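Local structure of uncharacterized protein (Klebsiella pneumoniae, 2A2L) at residues A[34-39]-A[61-66]; A[67-72]-A[99-104]; A[10-15]-A[45-50]; A[18-23]-A[135-140]; A[25-30]-A[131-136]. The protein is of unknown function but belongs to the HbpS-like family of haem-degrading proteins, which suggests a haem-related role, and assembles from eight copies of the chain. All coordinates share one frame; numbering follows the deposited sequence.

Contact 1 of 5, residues A[34-39]-A[61-66]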
# COMPACT_ATOMS: atom_id res chain seq x y z
N ALA A 34 -8.71 28.84 7.41
CA ALA A 34 -7.71 28.42 6.43
C ALA A 34 -8.01 27.03 5.89
O ALA A 34 -8.05 26.05 6.64
CB ALA A 34 -6.35 28.45 7.05
N VAL A 35 -8.20 26.94 4.58
CA VAL A 35 -8.56 25.66 3.96
C VAL A 35 -7.61 25.19 2.86
O VAL A 35 -6.91 26.00 2.26
CB VAL A 35 -10.01 25.66 3.45
CG1 VAL A 35 -10.99 25.96 4.59
CG2 VAL A 35 -10.18 26.62 2.30
N VAL A 36 -7.61 23.88 2.60
CA VAL A 36 -7.21 23.36 1.28
C VAL A 36 -8.35 23.38 0.23
O VAL A 36 -9.48 23.03 0.54
CB VAL A 36 -6.58 21.98 1.41
CG1 VAL A 36 -5.79 21.58 0.14
CG2 VAL A 36 -5.67 21.96 2.62
N PHE A 37 -8.03 23.77 -1.01
CA PHE A 37 -8.97 23.71 -2.14
C PHE A 37 -8.40 22.81 -3.22
O PHE A 37 -7.21 22.91 -3.57
CB PHE A 37 -9.21 25.10 -2.74
CG PHE A 37 -10.21 25.12 -3.89
CD1 PHE A 37 -11.54 24.69 -3.70
CD2 PHE A 37 -9.84 25.62 -5.15
CE1 PHE A 37 -12.49 24.72 -4.74
CE2 PHE A 37 -10.78 25.67 -6.23
CZ PHE A 37 -12.11 25.23 -6.02
N SER A 38 -9.25 21.95 -3.75
CA SER A 38 -8.84 21.09 -4.86
C SER A 38 -9.87 21.12 -5.95
O SER A 38 -11.03 21.37 -5.67
CB SER A 38 -8.60 19.67 -4.39
OG SER A 38 -7.70 19.70 -3.30
N VAL A 39 -9.41 20.91 -7.19
CA VAL A 39 -10.28 20.74 -8.36
C VAL A 39 -9.73 19.61 -9.19
O VAL A 39 -8.54 19.58 -9.50
CB VAL A 39 -10.34 21.99 -9.31
CG1 VAL A 39 -11.36 21.74 -10.45
CG2 VAL A 39 -10.72 23.25 -8.56
N ASP A 61 -5.02 15.55 1.25
CA ASP A 61 -5.60 14.28 0.79
C ASP A 61 -7.13 14.39 0.83
O ASP A 61 -7.81 14.21 -0.18
CB ASP A 61 -5.15 13.11 1.71
CG ASP A 61 -4.69 11.87 0.94
OD1 ASP A 61 -4.23 12.01 -0.22
OD2 ASP A 61 -4.76 10.75 1.50
N ILE A 62 -7.65 14.70 2.02
CA ILE A 62 -9.09 14.91 2.20
C ILE A 62 -9.68 15.80 1.10
O ILE A 62 -10.64 15.41 0.45
CB ILE A 62 -9.44 15.55 3.57
CG1 ILE A 62 -9.00 14.65 4.71
CG2 ILE A 62 -10.95 15.81 3.64
CD1 ILE A 62 -8.92 15.38 6.04
N SER A 63 -9.11 16.98 0.91
CA SER A 63 -9.66 17.94 -0.05
C SER A 63 -9.66 17.42 -1.48
O SER A 63 -10.67 17.52 -2.18
CB SER A 63 -8.93 19.28 0.03
OG SER A 63 -9.00 19.95 -1.22
N LEU A 64 -8.52 16.86 -1.91
CA LEU A 64 -8.45 16.12 -3.20
C LEU A 64 -9.50 15.02 -3.31
O LEU A 64 -10.26 14.96 -4.27
CB LEU A 64 -7.04 15.55 -3.44
CG LEU A 64 -6.78 14.89 -4.80
CD1 LEU A 64 -6.93 15.90 -5.92
CD2 LEU A 64 -5.41 14.16 -4.87
N ASN A 65 -9.58 14.16 -2.32
CA ASN A 65 -10.52 13.04 -2.46
C ASN A 65 -11.98 13.39 -2.40
O ASN A 65 -12.80 12.68 -2.96
CB ASN A 65 -10.18 11.94 -1.48
CG ASN A 65 -8.82 11.40 -1.71
OD1 ASN A 65 -8.40 11.22 -2.87
ND2 ASN A 65 -8.11 11.16 -0.63
N LYS A 66 -12.30 14.49 -1.73
CA LYS A 66 -13.64 15.06 -1.80
C LYS A 66 -13.95 15.44 -3.23
O LYS A 66 -15.05 15.22 -3.67
CB LYS A 66 -13.81 16.27 -0.88
CG LYS A 66 -13.88 15.92 0.59
CD LYS A 66 -13.84 17.16 1.46
CE LYS A 66 -14.37 16.91 2.87
NZ LYS A 66 -14.27 18.18 3.66
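Strand 36-39 and helix 61-66 run in broadly the same direction, their axes inclined at 32° and approaching to 7.1 Å. This is a helix laid on a sheet in an alpha+beta fold: strand 36-41 is an inner strand of the four-stranded antiparallel sheet, and helix 59-72 lies on one of its faces. Side chains alternate along the strand, so Val-36 and Ser-38 point to this helix while Phe-37 turns to the other face, where it meets Met-20 and Ala-21 of helix 14-30.

The contact centres on two hydroxyls meeting tip to tip. Ser-38 OG and Ser-63 OG are 2.5 Å apart, a very short hydrogen bond. Ser-38 holds its OG anti to the carbonyl carbon (chi1 -53°), and Ser-63 swings its OG anti to the backbone N (chi1 153°), each reaching across the gap. Ser-63 OG is also hydrogen-bonded to Gly-121 O of the adjoining strand, so this buried hydroxyl ties the helix to two strands. The short bond also draws Ser-38 CB to 3.2 Å from Ser-63 OG.

Val-36 lies alongside, its CB 3.8 Å from Ser-63 CB. With CG1 anti to the backbone N, that methyl flanks the serine side chain; Val-36 CG1 is 3.8 Å from Ser-63 OG.

Contact 2 of 5, residues A[67-72]-A[99-104]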
# COMPACT_ATOMS: atom_id res chain seq x y z
N ALA A 67 -12.98 16.00 -3.95
CA ALA A 67 -13.23 16.39 -5.34
C ALA A 67 -13.41 15.13 -6.18
O ALA A 67 -14.39 14.99 -6.93
CB ALA A 67 -12.09 17.27 -5.89
N TRP A 68 -12.47 14.20 -6.03
CA TRP A 68 -12.53 12.95 -6.76
C TRP A 68 -13.80 12.16 -6.44
O TRP A 68 -14.36 11.52 -7.33
CB TRP A 68 -11.27 12.12 -6.54
CG TRP A 68 -11.30 10.80 -7.25
CD1 TRP A 68 -10.82 10.52 -8.51
CD2 TRP A 68 -11.83 9.57 -6.74
NE1 TRP A 68 -11.03 9.20 -8.80
CE2 TRP A 68 -11.66 8.59 -7.74
CE3 TRP A 68 -12.48 9.22 -5.54
CZ2 TRP A 68 -12.08 7.27 -7.59
CZ3 TRP A 68 -12.92 7.90 -5.39
CH2 TRP A 68 -12.71 6.94 -6.41
N SER A 69 -14.25 12.22 -5.19
CA SER A 69 -15.51 11.58 -4.80
C SER A 69 -16.72 12.27 -5.41
O SER A 69 -17.62 11.63 -5.94
CB SER A 69 -15.65 11.54 -3.28
OG SER A 69 -14.75 10.61 -2.70
N ALA A 70 -16.75 13.60 -5.31
CA ALA A 70 -17.79 14.39 -5.94
C ALA A 70 -17.92 14.19 -7.47
O ALA A 70 -19.04 14.18 -8.00
CB ALA A 70 -17.58 15.84 -5.62
N CYS A 71 -16.80 14.02 -8.15
CA CYS A 71 -16.80 13.79 -9.60
C CYS A 71 -17.16 12.35 -9.89
O CYS A 71 -17.88 12.07 -10.83
CB CYS A 71 -15.41 14.07 -10.18
SG CYS A 71 -15.29 13.78 -11.98
N SER A 72 -16.60 11.42 -9.12
CA SER A 72 -16.71 10.01 -9.45
C SER A 72 -18.17 9.57 -9.22
O SER A 72 -18.79 9.04 -10.15
CB SER A 72 -15.66 9.19 -8.68
OG SER A 72 -15.87 7.79 -8.78
N GLN A 99 -10.00 3.80 0.16
CA GLN A 99 -10.58 4.80 1.05
C GLN A 99 -10.56 6.24 0.49
O GLN A 99 -10.41 7.20 1.23
CB GLN A 99 -9.97 4.71 2.45
CG GLN A 99 -10.10 3.31 3.12
CD GLN A 99 -9.09 2.23 2.62
OE1 GLN A 99 -7.88 2.47 2.44
NE2 GLN A 99 -9.60 1.03 2.39
N ARG A 100 -10.74 6.39 -0.83
CA ARG A 100 -10.75 7.72 -1.45
C ARG A 100 -12.12 8.35 -1.37
O ARG A 100 -12.26 9.56 -1.59
CB ARG A 100 -10.34 7.67 -2.93
CG ARG A 100 -8.86 7.42 -3.17
CD ARG A 100 -8.47 7.77 -4.61
NE ARG A 100 -8.26 9.20 -4.75
CZ ARG A 100 -8.06 9.81 -5.92
NH1 ARG A 100 -8.03 9.10 -7.04
NH2 ARG A 100 -7.87 11.13 -5.95
N ILE A 101 -13.14 7.53 -1.09
CA ILE A 101 -14.51 8.05 -1.03
C ILE A 101 -14.76 8.82 0.26
O ILE A 101 -14.75 8.24 1.34
CB ILE A 101 -15.61 7.00 -1.31
CG1 ILE A 101 -15.54 6.53 -2.77
CG2 ILE A 101 -16.99 7.61 -1.08
CD1 ILE A 101 -16.38 5.31 -3.07
N ILE A 102 -14.95 10.13 0.15
CA ILE A 102 -15.22 10.94 1.33
C ILE A 102 -16.70 11.06 1.57
O ILE A 102 -17.48 11.10 0.62
CB ILE A 102 -14.54 12.32 1.28
CG1 ILE A 102 -13.05 12.18 0.91
CG2 ILE A 102 -14.63 12.99 2.65
CD1 ILE A 102 -12.27 11.40 1.94
N ILE A 103 -17.09 11.06 2.84
CA ILE A 103 -18.49 10.80 3.21
C ILE A 103 -19.02 11.90 4.12
O ILE A 103 -20.06 11.74 4.75
CB ILE A 103 -18.69 9.40 3.88
CG1 ILE A 103 -17.73 9.23 5.07
CG2 ILE A 103 -18.53 8.30 2.86
CD1 ILE A 103 -18.10 8.13 6.01
N PHE A 104 -18.29 13.00 4.20
CA PHE A 104 -18.84 14.21 4.80
C PHE A 104 -18.70 15.36 3.82
O PHE A 104 -17.86 15.31 2.91
CB PHE A 104 -18.22 14.53 6.17
CG PHE A 104 -16.74 14.25 6.24
CD1 PHE A 104 -15.80 15.24 5.92
CD2 PHE A 104 -16.28 13.00 6.64
CE1 PHE A 104 -14.44 14.96 5.98
CE2 PHE A 104 -14.91 12.72 6.68
CZ PHE A 104 -13.99 13.71 6.36
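Helix 67-72, the last part of helix 59-72, is met by the irregular segment 99-104, whose backbone comes nearest at Ser-69 and Ile-101, with their CA atoms 5.3 Å apart. The chief motif is a cation-pi stack between Arg-100 and Trp-68, within the HbpS-like family region and close to interfaces with other subunits.

The guanidinium lies almost flat over the five-membered ring of the indole, the planes 18° apart. Arg-100 CZ stands 3.8 Å from the centroid of that ring, only 16° off its normal. NH1 is over the CD1 and NE1 side, and NH2 points back to Trp-68 CB. The arginine enters from the six-membered end, where its CB is 3.6 Å from Trp-68 CZ3, and a bend at chi3 helps lay the guanidinium on the ring. A hydrogen bond from NE to Asn-65 OD1 helps fix its rotation. Ser-72 CB covers the opposite indole face, and Ile-101 CG1 meets the ring at its edge.

Ser-69 supplies the polar link. Its OG, anti to the carbonyl carbon, is also hydrogen-bonded to Asn-65 O one helical turn back, so it joins the helix to the loop. Nearby, Ser-58 of the third subunit packs on Trp-68 and Ile-101. Ile-102 N donates to Ser-69 OG over 2.9 Å, at an N-H...O angle of 156°.

Contact 3 of 5, residues A[10-15]-A[45-50]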
# COMPACT_ATOMS: atom_id res chain seq x y z
N GLN A 10 -17.42 17.46 -21.96
CA GLN A 10 -16.79 18.65 -21.45
C GLN A 10 -15.99 18.40 -20.16
O GLN A 10 -16.46 17.74 -19.25
CB GLN A 10 -17.85 19.72 -21.23
CG GLN A 10 -17.35 21.11 -21.51
CD GLN A 10 -17.57 21.55 -22.94
OE1 GLN A 10 -17.00 22.55 -23.39
NE2 GLN A 10 -18.41 20.80 -23.68
N THR A 11 -14.77 18.93 -20.13
CA THR A 11 -13.92 18.91 -18.96
C THR A 11 -13.69 20.36 -18.45
O THR A 11 -13.60 21.29 -19.24
CB THR A 11 -12.59 18.14 -19.24
OG1 THR A 11 -11.89 17.84 -18.01
CG2 THR A 11 -11.66 18.90 -20.19
N ILE A 12 -13.62 20.54 -17.14
CA ILE A 12 -13.21 21.83 -16.58
C ILE A 12 -11.70 22.05 -16.82
O ILE A 12 -10.94 21.10 -17.05
CB ILE A 12 -13.65 22.02 -15.07
CG1 ILE A 12 -13.54 23.49 -14.63
CG2 ILE A 12 -12.89 21.09 -14.13
CD1 ILE A 12 -14.35 23.87 -13.37
N THR A 13 -11.28 23.32 -16.79
CA THR A 13 -9.94 23.72 -17.15
C THR A 13 -9.17 24.24 -15.93
O THR A 13 -9.75 24.52 -14.88
CB THR A 13 -9.97 24.86 -18.21
OG1 THR A 13 -10.74 25.96 -17.71
CG2 THR A 13 -10.56 24.35 -19.54
N LEU A 14 -7.86 24.36 -16.09
CA LEU A 14 -7.04 25.04 -15.13
C LEU A 14 -7.46 26.51 -14.98
O LEU A 14 -7.58 27.02 -13.87
CB LEU A 14 -5.58 24.92 -15.54
CG LEU A 14 -4.54 25.67 -14.72
CD1 LEU A 14 -4.68 25.31 -13.25
CD2 LEU A 14 -3.16 25.34 -15.23
N ALA A 15 -7.68 27.19 -16.09
CA ALA A 15 -8.16 28.56 -16.06
C ALA A 15 -9.25 28.75 -15.01
O ALA A 15 -9.07 29.52 -14.07
CB ALA A 15 -8.67 28.96 -17.44
N ASN A 45 -9.14 13.70 -12.59
CA ASN A 45 -7.71 13.95 -12.52
C ASN A 45 -7.34 15.32 -11.99
O ASN A 45 -7.89 16.33 -12.42
CB ASN A 45 -7.06 13.68 -13.88
CG ASN A 45 -7.17 12.23 -14.27
OD1 ASN A 45 -6.79 11.34 -13.51
ND2 ASN A 45 -7.73 11.98 -15.45
N THR A 46 -6.37 15.33 -11.07
CA THR A 46 -5.97 16.48 -10.34
C THR A 46 -5.64 17.59 -11.32
O THR A 46 -4.78 17.42 -12.18
CB THR A 46 -4.75 16.16 -9.49
OG1 THR A 46 -4.94 14.90 -8.85
CG2 THR A 46 -4.51 17.21 -8.45
N LEU A 47 -6.35 18.71 -11.22
CA LEU A 47 -5.94 19.93 -11.92
C LEU A 47 -5.21 20.80 -10.92
O LEU A 47 -4.08 21.18 -11.15
CB LEU A 47 -7.16 20.70 -12.45
CG LEU A 47 -7.91 20.18 -13.67
CD1 LEU A 47 -9.18 21.00 -13.92
CD2 LEU A 47 -7.00 20.22 -14.88
N LEU A 48 -5.85 21.10 -9.80
CA LEU A 48 -5.29 22.01 -8.80
C LEU A 48 -5.44 21.45 -7.38
O LEU A 48 -6.48 20.89 -7.05
CB LEU A 48 -5.98 23.36 -8.89
CG LEU A 48 -5.31 24.52 -8.16
CD1 LEU A 48 -5.34 25.73 -9.07
CD2 LEU A 48 -6.04 24.83 -6.86
N ILE A 49 -4.39 21.63 -6.57
CA ILE A 49 -4.49 21.58 -5.10
C ILE A 49 -3.81 22.79 -4.48
O ILE A 49 -2.65 23.03 -4.76
CB ILE A 49 -3.81 20.33 -4.54
CG1 ILE A 49 -4.51 19.07 -5.00
CG2 ILE A 49 -3.69 20.41 -3.01
CD1 ILE A 49 -3.74 17.78 -4.66
N GLN A 50 -4.51 23.52 -3.62
CA GLN A 50 -3.98 24.73 -3.02
C GLN A 50 -4.25 24.85 -1.52
O GLN A 50 -5.40 24.90 -1.09
CB GLN A 50 -4.59 25.94 -3.72
CG GLN A 50 -4.14 27.24 -3.15
CD GLN A 50 -4.59 28.41 -3.96
OE1 GLN A 50 -4.04 28.67 -5.03
NE2 GLN A 50 -5.61 29.13 -3.46
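The apolar contacts are carried by two leucines of segment 45-50 that receive the strand-to-helix junction 10-15. Leu-47 does most of the touching with a single methyl. Its CG is anti to the carbonyl carbon and its chain is extended at chi2 (173°), which drives CD1 into the bend of the other backbone. There CD1 lies 3.7 Å from Ile-12 CG2, the two side chains crossing obliquely. Further along, the contact is tip to tip and looser: Leu-14 CD1 and Leu-48 CD1 are 4.3 Å apart. Leu-14 has CG anti to its backbone N (chi1 175°), which carries its branch to the strand.

Methyl-to-carbonyl packing forms the second group. Leu-47 CD1 is 3.6 Å from Ile-12 O and 3.7 Å from Thr-13 O, so the methyl is lodged against two successive peptide oxygens. Both leucines can face this way because Leu-47 and Leu-48 form a classic beta bulge opposite Val-39, which lets two consecutive side chains turn to the same face of the sheet.

Hydrogen bonding here reaches beyond the two segments. Thr-13 is the N-cap of helix 14-30: its OG1 is bonded to Ala-16 N and also to Asn-4 O of the fifth subunit. Asp-53 OD1 of the fourth subunit accepts from Leu-14 N at the same helix start. That subunit also extends the sheet, pairing antiparallel with Leu-48, Ile-49 and Gln-50.

Contact 4 of 5, residues A[18-23]-A[135-140]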
# COMPACT_ATOMS: atom_id res chain seq x y z
N GLN A 18 -8.30 27.91 -11.44
CA GLN A 18 -7.49 28.97 -10.85
C GLN A 18 -8.33 30.10 -10.28
O GLN A 18 -8.02 30.64 -9.22
CB GLN A 18 -6.53 29.52 -11.88
CG GLN A 18 -5.22 28.82 -11.91
CD GLN A 18 -4.46 29.14 -13.17
OE1 GLN A 18 -5.04 29.62 -14.14
NE2 GLN A 18 -3.17 28.88 -13.16
N GLN A 19 -9.40 30.43 -10.99
CA GLN A 19 -10.30 31.50 -10.61
C GLN A 19 -11.11 31.15 -9.37
O GLN A 19 -11.21 31.96 -8.45
CB GLN A 19 -11.21 31.87 -11.77
CG GLN A 19 -10.47 32.39 -13.01
CD GLN A 19 -9.54 33.58 -12.73
OE1 GLN A 19 -9.98 34.68 -12.36
NE2 GLN A 19 -8.24 33.36 -12.91
N MET A 20 -11.69 29.94 -9.34
CA MET A 20 -12.38 29.43 -8.13
C MET A 20 -11.48 29.25 -6.90
O MET A 20 -11.96 29.27 -5.77
CB MET A 20 -13.10 28.12 -8.39
CG MET A 20 -13.79 27.99 -9.73
SD MET A 20 -14.03 26.25 -10.13
CE MET A 20 -15.61 26.07 -9.48
N ALA A 21 -10.19 29.08 -7.13
CA ALA A 21 -9.24 29.11 -6.03
C ALA A 21 -9.23 30.46 -5.33
O ALA A 21 -9.08 30.53 -4.10
CB ALA A 21 -7.84 28.73 -6.52
N ALA A 22 -9.40 31.54 -6.10
CA ALA A 22 -9.24 32.87 -5.54
C ALA A 22 -10.50 33.27 -4.81
O ALA A 22 -10.44 33.96 -3.79
CB ALA A 22 -8.89 33.88 -6.63
N ALA A 23 -11.63 32.83 -5.34
CA ALA A 23 -12.93 33.05 -4.72
C ALA A 23 -12.90 32.44 -3.32
O ALA A 23 -13.06 33.15 -2.33
CB ALA A 23 -14.03 32.41 -5.56
N GLN A 135 -19.58 25.46 -2.58
CA GLN A 135 -20.64 26.13 -3.36
C GLN A 135 -20.19 27.50 -3.87
O GLN A 135 -20.46 27.87 -4.99
CB GLN A 135 -21.93 26.26 -2.55
CG GLN A 135 -23.19 26.58 -3.38
CD GLN A 135 -23.51 25.54 -4.48
OE1 GLN A 135 -23.69 25.89 -5.66
NE2 GLN A 135 -23.61 24.27 -4.09
N CYS A 136 -19.49 28.22 -3.01
CA CYS A 136 -18.82 29.46 -3.32
C CYS A 136 -17.94 29.37 -4.56
O CYS A 136 -17.96 30.26 -5.38
CB CYS A 136 -18.00 29.84 -2.08
SG CYS A 136 -16.72 31.10 -2.26
N ALA A 137 -17.17 28.29 -4.68
CA ALA A 137 -16.40 27.99 -5.90
C ALA A 137 -17.30 27.80 -7.13
O ALA A 137 -17.03 28.35 -8.19
CB ALA A 137 -15.52 26.77 -5.69
N LEU A 138 -18.37 27.01 -6.98
CA LEU A 138 -19.33 26.76 -8.05
C LEU A 138 -19.99 28.07 -8.51
O LEU A 138 -20.08 28.34 -9.71
CB LEU A 138 -20.39 25.75 -7.59
CG LEU A 138 -19.91 24.37 -7.09
CD1 LEU A 138 -21.01 23.37 -7.23
CD2 LEU A 138 -18.70 23.85 -7.85
N ASP A 139 -20.41 28.89 -7.56
CA ASP A 139 -20.99 30.20 -7.84
C ASP A 139 -20.04 31.14 -8.59
O ASP A 139 -20.50 31.99 -9.38
CB ASP A 139 -21.41 30.86 -6.53
CG ASP A 139 -22.79 30.45 -6.09
OD1 ASP A 139 -23.54 29.90 -6.93
OD2 ASP A 139 -23.14 30.69 -4.91
N CYS A 140 -18.74 31.00 -8.34
CA CYS A 140 -17.72 31.72 -9.11
C CYS A 140 -17.69 31.15 -10.53
O CYS A 140 -17.72 31.90 -11.51
CB CYS A 140 -16.34 31.61 -8.42
SG CYS A 140 -14.84 32.00 -9.42
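Gln-19 O is the best-held polar atom, gripped by two backbone hydrogen bonds within its helix: Ala-22 N donates over 3.0 Å, and Ala-23 N over 3.3 Å. A sulfur from the other helix, Cys-140 SG, also packs against this oxygen, 3.8 Å from Gln-19 O.

Cys-140 turns SG anti to its backbone N (chi1 163°), and the thiol settles over the backbone of the first helix, near Met-20 N as well as Gln-19 O. Its CB meets Ala-23 CB at 3.8 Å, a contact between two small side chains. Cys-136, one turn earlier, lays its SG alongside the backbone carbonyl of Ala-23.

Met-20 reaches across with its terminal methyl. Its chain is anti at chi2 and bends at chi3 (93°), so that this methyl hooks over Ala-137. Met-20 CE lies only 3.0 Å from Ala-137 O, notably tight for a methyl against a carbonyl oxygen. The same methyl touches Ala-137 CB at 3.9 Å and Leu-138 CD2 at 4.1 Å. At Ala-137 the backbones come close, its CA 4.8 Å from Met-20 CA.

The two helix segments cross at 129°, broadly antiparallel, and lie together on one face of the antiparallel sheet. Phe-37 of strand 36-41 fills the groove beneath them against Met-20, Ala-21 and Ala-137; Val-120 of strand 116-123 supports Met-20 and Leu-138, while Leu-108 and Val-110 of strand 107-111 back Leu-138.

Contact 5 of 5, residues A[25-30]-A[131-136]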
# COMPACT_ATOMS: atom_id res chain seq x y z
N GLU A 25 -10.41 31.41 -1.57
CA GLU A 25 -9.38 32.00 -0.73
C GLU A 25 -9.83 33.33 -0.12
O GLU A 25 -9.35 33.75 0.94
CB GLU A 25 -8.09 32.21 -1.53
CG GLU A 25 -6.81 32.19 -0.70
CD GLU A 25 -5.57 32.67 -1.46
OE1 GLU A 25 -5.62 32.80 -2.71
OE2 GLU A 25 -4.54 32.91 -0.80
N LYS A 26 -10.76 33.98 -0.78
CA LYS A 26 -11.20 35.30 -0.35
C LYS A 26 -12.36 35.14 0.60
O LYS A 26 -12.49 35.90 1.56
CB LYS A 26 -11.62 36.11 -1.56
CG LYS A 26 -11.42 37.59 -1.44
CD LYS A 26 -12.20 38.29 -2.55
CE LYS A 26 -13.19 39.30 -2.00
NZ LYS A 26 -14.08 39.85 -3.06
N LYS A 27 -13.20 34.16 0.33
CA LYS A 27 -14.31 33.85 1.22
C LYS A 27 -13.85 33.21 2.52
O LYS A 27 -14.35 33.54 3.59
CB LYS A 27 -15.32 32.94 0.53
CG LYS A 27 -16.58 32.66 1.35
CD LYS A 27 -17.51 33.84 1.38
CE LYS A 27 -18.49 33.72 2.53
NZ LYS A 27 -19.03 35.06 2.91
N ALA A 28 -12.89 32.29 2.42
CA ALA A 28 -12.39 31.60 3.59
C ALA A 28 -11.78 32.63 4.53
O ALA A 28 -11.93 32.54 5.75
CB ALA A 28 -11.38 30.57 3.19
N THR A 29 -11.13 33.64 3.95
CA THR A 29 -10.45 34.65 4.73
C THR A 29 -11.35 35.50 5.64
O THR A 29 -11.00 35.74 6.80
CB THR A 29 -9.51 35.47 3.87
OG1 THR A 29 -8.17 35.00 4.08
CG2 THR A 29 -9.60 37.00 4.16
N GLU A 30 -12.51 35.88 5.12
CA GLU A 30 -13.47 36.70 5.85
C GLU A 30 -14.41 35.94 6.81
O GLU A 30 -15.01 36.54 7.73
CB GLU A 30 -14.31 37.53 4.87
CG GLU A 30 -14.83 36.75 3.69
CD GLU A 30 -15.89 37.50 2.89
OE1 GLU A 30 -17.10 37.21 3.08
OE2 GLU A 30 -15.50 38.38 2.08
N GLN A 131 -18.36 23.05 2.81
CA GLN A 131 -19.40 22.92 1.83
C GLN A 131 -19.87 24.29 1.31
O GLN A 131 -20.26 24.42 0.15
CB GLN A 131 -20.55 22.13 2.44
CG GLN A 131 -21.43 21.47 1.43
CD GLN A 131 -22.76 21.06 2.01
OE1 GLN A 131 -22.84 20.57 3.15
NE2 GLN A 131 -23.82 21.24 1.22
N LEU A 132 -19.80 25.30 2.18
CA LEU A 132 -20.18 26.69 1.89
C LEU A 132 -19.14 27.30 0.94
O LEU A 132 -19.46 28.16 0.12
CB LEU A 132 -20.25 27.51 3.20
CG LEU A 132 -20.44 29.05 3.14
CD1 LEU A 132 -21.30 29.56 4.32
CD2 LEU A 132 -19.12 29.82 3.16
N LEU A 133 -17.90 26.85 1.09
CA LEU A 133 -16.79 27.37 0.31
C LEU A 133 -16.71 26.60 -0.99
O LEU A 133 -16.15 27.09 -1.98
CB LEU A 133 -15.48 27.21 1.08
CG LEU A 133 -15.33 28.01 2.38
CD1 LEU A 133 -14.04 27.67 3.02
CD2 LEU A 133 -15.42 29.49 2.12
N ALA A 134 -17.28 25.40 -0.98
CA ALA A 134 -17.35 24.57 -2.16
C ALA A 134 -18.42 25.09 -3.11
O ALA A 134 -18.17 25.16 -4.31
CB ALA A 134 -17.60 23.12 -1.77
N GLN A 135 -19.58 25.46 -2.58
CA GLN A 135 -20.64 26.13 -3.36
C GLN A 135 -20.19 27.50 -3.87
O GLN A 135 -20.46 27.87 -4.99
CB GLN A 135 -21.93 26.26 -2.55
CG GLN A 135 -23.19 26.58 -3.38
CD GLN A 135 -23.51 25.54 -4.48
OE1 GLN A 135 -23.69 25.89 -5.66
NE2 GLN A 135 -23.61 24.27 -4.09
N CYS A 136 -19.49 28.22 -3.01
CA CYS A 136 -18.82 29.46 -3.32
C CYS A 136 -17.94 29.37 -4.56
O CYS A 136 -17.96 30.26 -5.38
CB CYS A 136 -18.00 29.84 -2.08
SG CYS A 136 -16.72 31.10 -2.26
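Lys-27 shapes this contact through its conformation. Its CG is anti to the backbone N, after which the chain bends at chi2 (74°) and then runs extended to the amine. The aliphatic part therefore lies across helix 131-136 while the charged end leads away from it. Lys-27 CB sits 3.6 Å from Cys-136 SG.

Leu-133 comes in obliquely. With CG anti to the carbonyl carbon and chi2 extended (177°), it presents both methyls to the opposing helix. CD2 presses against Lys-27 CG at 3.5 Å, closer than usual for two carbons, while CD1 touches Ala-28 CB at 3.9 Å. The branch thus straddles two adjacent residues. Leu-132, its CG anti to the backbone N, crosses the lysine chain at about a right angle and touches it farther out, its CD2 being 4.0 Å from Lys-27 CE.

The two helix segments are broadly antiparallel, their axes 9.9 Å apart at closest, and they form the wider end of the paired helices 14-30 and 127-143. Beneath them Val-35 packs on Leu-133 and Met-52 on Ala-28.

Lys-27 NZ makes a salt bridge of 2.9 Å with Glu-30 OE1 in its own helix, approaching from above the carboxylate plane. This division of labour implies that the lysine serves as an apolar cover through its methylenes, while its charge is met by Glu-30 at the solvent-facing side, where the pairing would probably favour the protonated amine.

How the contacts relate
From the N terminus, the strand-helix junction 10-15 opens contact 3, followed along helix 14-30 by the openings of contacts 4 and 5. Contact 3 closes at strand 46-51, crossing both of these and also contact 1, which starts at 34-39 and closes on helix 59-72. That helix then opens contact 2, which follows contact 1 in series and closes at the 99-104 loop. Contacts 5 and 4 close last on helix 127-143, sharing residues 135-136, so contacts 1 and 2 are nested within both. Contacts 1 and 2 share helix 59-72 on one sheet face, while contacts 4 and 5 pair helices 14-30 and 127-143 on the other.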